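Local coordinates for uncharacterized tRNA/rRNA methyltransferase HI_0380 (Haemophilus influenzae, PDB 3ILK), which probably methylates tRNA or rRNA with S-adenosyl-L-methionine as methyl donor, as a member of the TrmH family of SPOUT RNA methyltransferases, at residues V11-S16 with A110-R115. Sequence-based numbering, arbitrary orientation.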
ATOM      1  N   VAL A  11       7.791  24.646  -0.979  1.00 23.48           N
ATOM      2  CA  VAL A  11       8.853  25.601  -1.303  1.00 22.67           C
ATOM      3  C   VAL A  11      10.105  24.862  -1.757  1.00 21.70           C
ATOM      4  O   VAL A  11      10.586  23.996  -1.071  1.00 20.55           O
ATOM      5  CB  VAL A  11       9.217  26.486  -0.077  1.00 24.06           C
ATOM      6  CG1 VAL A  11      10.354  27.504  -0.486  1.00 21.10           C
ATOM      7  CG2 VAL A  11       7.900  27.162   0.551  1.00 20.69           C
ATOM      8  N   LEU A  12      10.662  25.233  -2.901  1.00 22.29           N
ATOM      9  CA  LEU A  12      11.893  24.644  -3.362  1.00 22.97           C
ATOM     10  C   LEU A  12      13.054  25.676  -3.334  1.00 24.88           C
ATOM     11  O   LEU A  12      13.069  26.691  -4.116  1.00 22.01           O
ATOM     12  CB  LEU A  12      11.716  24.125  -4.801  1.00 23.02           C
ATOM     13  CG  LEU A  12      10.480  23.300  -5.174  1.00 24.30           C
ATOM     14  CD1 LEU A  12      10.565  22.829  -6.680  1.00 21.58           C
ATOM     15  CD2 LEU A  12      10.263  22.090  -4.251  1.00 27.97           C
ATOM     16  N   ILE A  13      14.013  25.402  -2.438  1.00 24.45           N
ATOM     17  CA  ILE A  13      15.198  26.263  -2.267  1.00 23.82           C
ATOM     18  C   ILE A  13      16.246  26.051  -3.337  1.00 24.62           C
ATOM     19  O   ILE A  13      16.866  24.989  -3.408  1.00 24.56           O
ATOM     20  CB  ILE A  13      15.896  26.034  -0.939  1.00 24.13           C
ATOM     21  CG1 ILE A  13      14.873  26.063   0.248  1.00 20.11           C
ATOM     22  CG2 ILE A  13      16.976  27.088  -0.705  1.00 22.89           C
ATOM     23  CD1 ILE A  13      14.065  27.361   0.371  1.00 17.85           C
ATOM     24  N   GLU A  14      16.489  27.108  -4.104  1.00 24.06           N
ATOM     25  CA  GLU A  14      17.558  27.131  -5.128  1.00 25.80           C
ATOM     26  C   GLU A  14      17.596  25.881  -5.925  1.00 26.83           C
ATOM     27  O   GLU A  14      18.503  25.102  -5.759  1.00 29.21           O
ATOM     28  CB  GLU A  14      18.934  27.377  -4.505  1.00 23.24           C
ATOM     29  CG  GLU A  14      18.955  28.642  -3.682  1.00 25.40           C
ATOM     30  CD  GLU A  14      20.296  28.879  -3.019  1.00 35.43           C
ATOM     31  OE1 GLU A  14      21.337  28.347  -3.490  1.00 42.74           O
ATOM     32  OE2 GLU A  14      20.336  29.657  -2.074  1.00 36.19           O
ATOM     33  N   THR A  15      16.635  25.689  -6.815  1.00 27.71           N
ATOM     34  CA  THR A  15      16.672  24.558  -7.702  1.00 28.12           C
ATOM     35  C   THR A  15      17.753  24.869  -8.712  1.00 28.17           C
ATOM     36  O   THR A  15      18.031  26.038  -8.960  1.00 26.16           O
ATOM     37  CB  THR A  15      15.335  24.417  -8.473  1.00 29.23           C
ATOM     38  OG1 THR A  15      15.077  25.633  -9.224  1.00 29.52           O
ATOM     39  CG2 THR A  15      14.197  24.116  -7.517  1.00 30.11           C
ATOM     40  N   SER A  16      18.337  23.817  -9.279  1.00 29.26           N
ATOM     41  CA  SER A  16      19.386  23.890 -10.292  1.00 30.30           C
ATOM     42  C   SER A  16      18.840  23.691 -11.699  1.00 31.09           C
ATOM     43  O   SER A  16      18.520  24.687 -12.402  1.00 34.15           O
ATOM     44  CB  SER A  16      20.462  22.833 -10.019  1.00 30.77           C
ATOM     45  OG  SER A  16      21.020  23.026  -8.724  1.00 29.59           O
ATOM     46  N   ALA A 110       4.034  25.735   5.275  1.00 21.05           N
ATOM     47  CA  ALA A 110       5.033  25.588   4.171  1.00 21.60           C
ATOM     48  C   ALA A 110       5.857  24.323   4.419  1.00 19.83           C
ATOM     49  O   ALA A 110       6.256  24.038   5.541  1.00 21.97           O
ATOM     50  CB  ALA A 110       5.932  26.835   4.121  1.00 20.69           C
ATOM     51  N   ILE A 111       6.040  23.497   3.412  1.00 21.79           N
ATOM     52  CA  ILE A 111       7.049  22.474   3.498  1.00 19.50           C
ATOM     53  C   ILE A 111       8.203  22.859   2.589  1.00 21.08           C
ATOM     54  O   ILE A 111       8.004  23.001   1.392  1.00 21.20           O
ATOM     55  CB  ILE A 111       6.449  21.109   3.155  1.00 20.07           C
ATOM     56  CG1 ILE A 111       5.137  20.899   3.990  1.00 19.26           C
ATOM     57  CG2 ILE A 111       7.459  20.025   3.434  1.00 18.40           C
ATOM     58  CD1 ILE A 111       4.363  19.662   3.565  1.00 23.36           C
ATOM     59  N   VAL A 112       9.412  22.960   3.165  1.00 21.24           N
ATOM     60  CA  VAL A 112      10.554  23.545   2.514  1.00 21.37           C
ATOM     61  C   VAL A 112      11.512  22.422   2.243  1.00 22.52           C
ATOM     62  O   VAL A 112      11.895  21.691   3.155  1.00 23.70           O
ATOM     63  CB  VAL A 112      11.242  24.690   3.375  1.00 21.36           C
ATOM     64  CG1 VAL A 112      12.330  25.427   2.536  1.00 21.13           C
ATOM     65  CG2 VAL A 112      10.143  25.719   3.890  1.00 18.20           C
ATOM     66  N   PHE A 113      11.865  22.314   0.972  1.00 22.38           N
ATOM     67  CA  PHE A 113      12.818  21.353   0.434  1.00 23.08           C
ATOM     68  C   PHE A 113      14.118  22.076   0.205  1.00 24.70           C
ATOM     69  O   PHE A 113      14.210  22.994  -0.658  1.00 25.94           O
ATOM     70  CB  PHE A 113      12.248  20.721  -0.843  1.00 21.05           C
ATOM     71  CG  PHE A 113      11.025  19.855  -0.587  1.00 22.12           C
ATOM     72  CD1 PHE A 113       9.752  20.432  -0.420  1.00 20.36           C
ATOM     73  CD2 PHE A 113      11.153  18.472  -0.497  1.00 18.89           C
ATOM     74  CE1 PHE A 113       8.630  19.633  -0.176  1.00 25.59           C
ATOM     75  CE2 PHE A 113      10.048  17.674  -0.234  1.00 22.17           C
ATOM     76  CZ  PHE A 113       8.784  18.257  -0.061  1.00 20.84           C
ATOM     77  N   GLY A 114      15.143  21.673   0.973  1.00 24.94           N
ATOM     78  CA  GLY A 114      16.411  22.382   0.941  1.00 23.46           C
ATOM     79  C   GLY A 114      17.140  21.853  -0.250  1.00 25.17           C
ATOM     80  O   GLY A 114      16.687  20.898  -0.891  1.00 23.07           O
ATOM     81  N   ARG A 115      18.261  22.485  -0.557  1.00 26.11           N
ATOM     82  CA  ARG A 115      19.130  22.069  -1.630  1.00 28.82           C
ATOM     83  C   ARG A 115      19.657  20.635  -1.478  1.00 29.74           C
ATOM     84  O   ARG A 115      20.108  20.225  -0.397  1.00 28.63           O
ATOM     85  CB  ARG A 115      20.314  23.025  -1.666  1.00 29.78           C
ATOM     86  CG  ARG A 115      19.917  24.493  -1.748  1.00 35.22           C
ATOM     87  CD  ARG A 115      20.894  25.438  -0.969  1.00 40.65           C
ATOM     88  NE  ARG A 115      20.323  25.687   0.364  1.00 46.02           N
ATOM     89  CZ  ARG A 115      20.027  26.888   0.871  1.00 43.09           C
ATOM     90  NH1 ARG A 115      19.496  26.966   2.060  1.00 32.69           N
ATOM     91  NH2 ARG A 115      20.244  28.004   0.189  1.00 46.91           N
TER
HETATM   92  O   HOH W   1      15.804  22.450  -3.500  1.00 29.96           O
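Ile13 and Val112 make the tightest side-chain contact between parallel strands 8-13 and 109-113: Ile13 CD1 lies 3.4 Å from Val112 CG1, closer than carbon pairs usually pack. The same methyl of Val112 also meets Ile13 CG1, so it sits against the ethyl branch of the isoleucine. Beside it, Val11 lies alongside Val112, its CB 4.1 Å from Val112 CG2, while Val11 CG2 reaches Ala110 CB. Helix 68-71 packs on this valine-lined face through Phe68 and Ala71. On the other face, Leu12 CD2 approaches Phe113 CB obliquely.

Three backbone bonds fix the register. Val11 N donates to Ile111 O (178° at the hydrogen), Val11 O accepts from Phe113 N at 2.9 Å, and Ile13 N donates to Phe113 O at 3.0 Å.

The buried side meets the polar one at Ile13 CG2, which sits over the centre of the Arg115 guanidinium, 3.4 Å above its plane. Arg115 has its stronger polar partner in Glu124, a salt bridge through NH1, and its NE is hydrogen-bonded to Gly119 O. The looser, solvent side belongs to exposed Glu14: its OE2 forms a salt bridge with Arg115 NH2 at 2.8 Å, but the hydrogen bond within it is weak (118°), and the carboxylate stands nearly perpendicular to the guanidinium (86°).

Phe113 lies against Leu145 and Val149 of helix 145-169 and close to Thr81. Gly114, the first residue after strand 109-113, binds S-adenosyl-L-methionine by similarity, consistent with the cofactor site of the SPOUT fold at the C-terminal ends of the parallel strands.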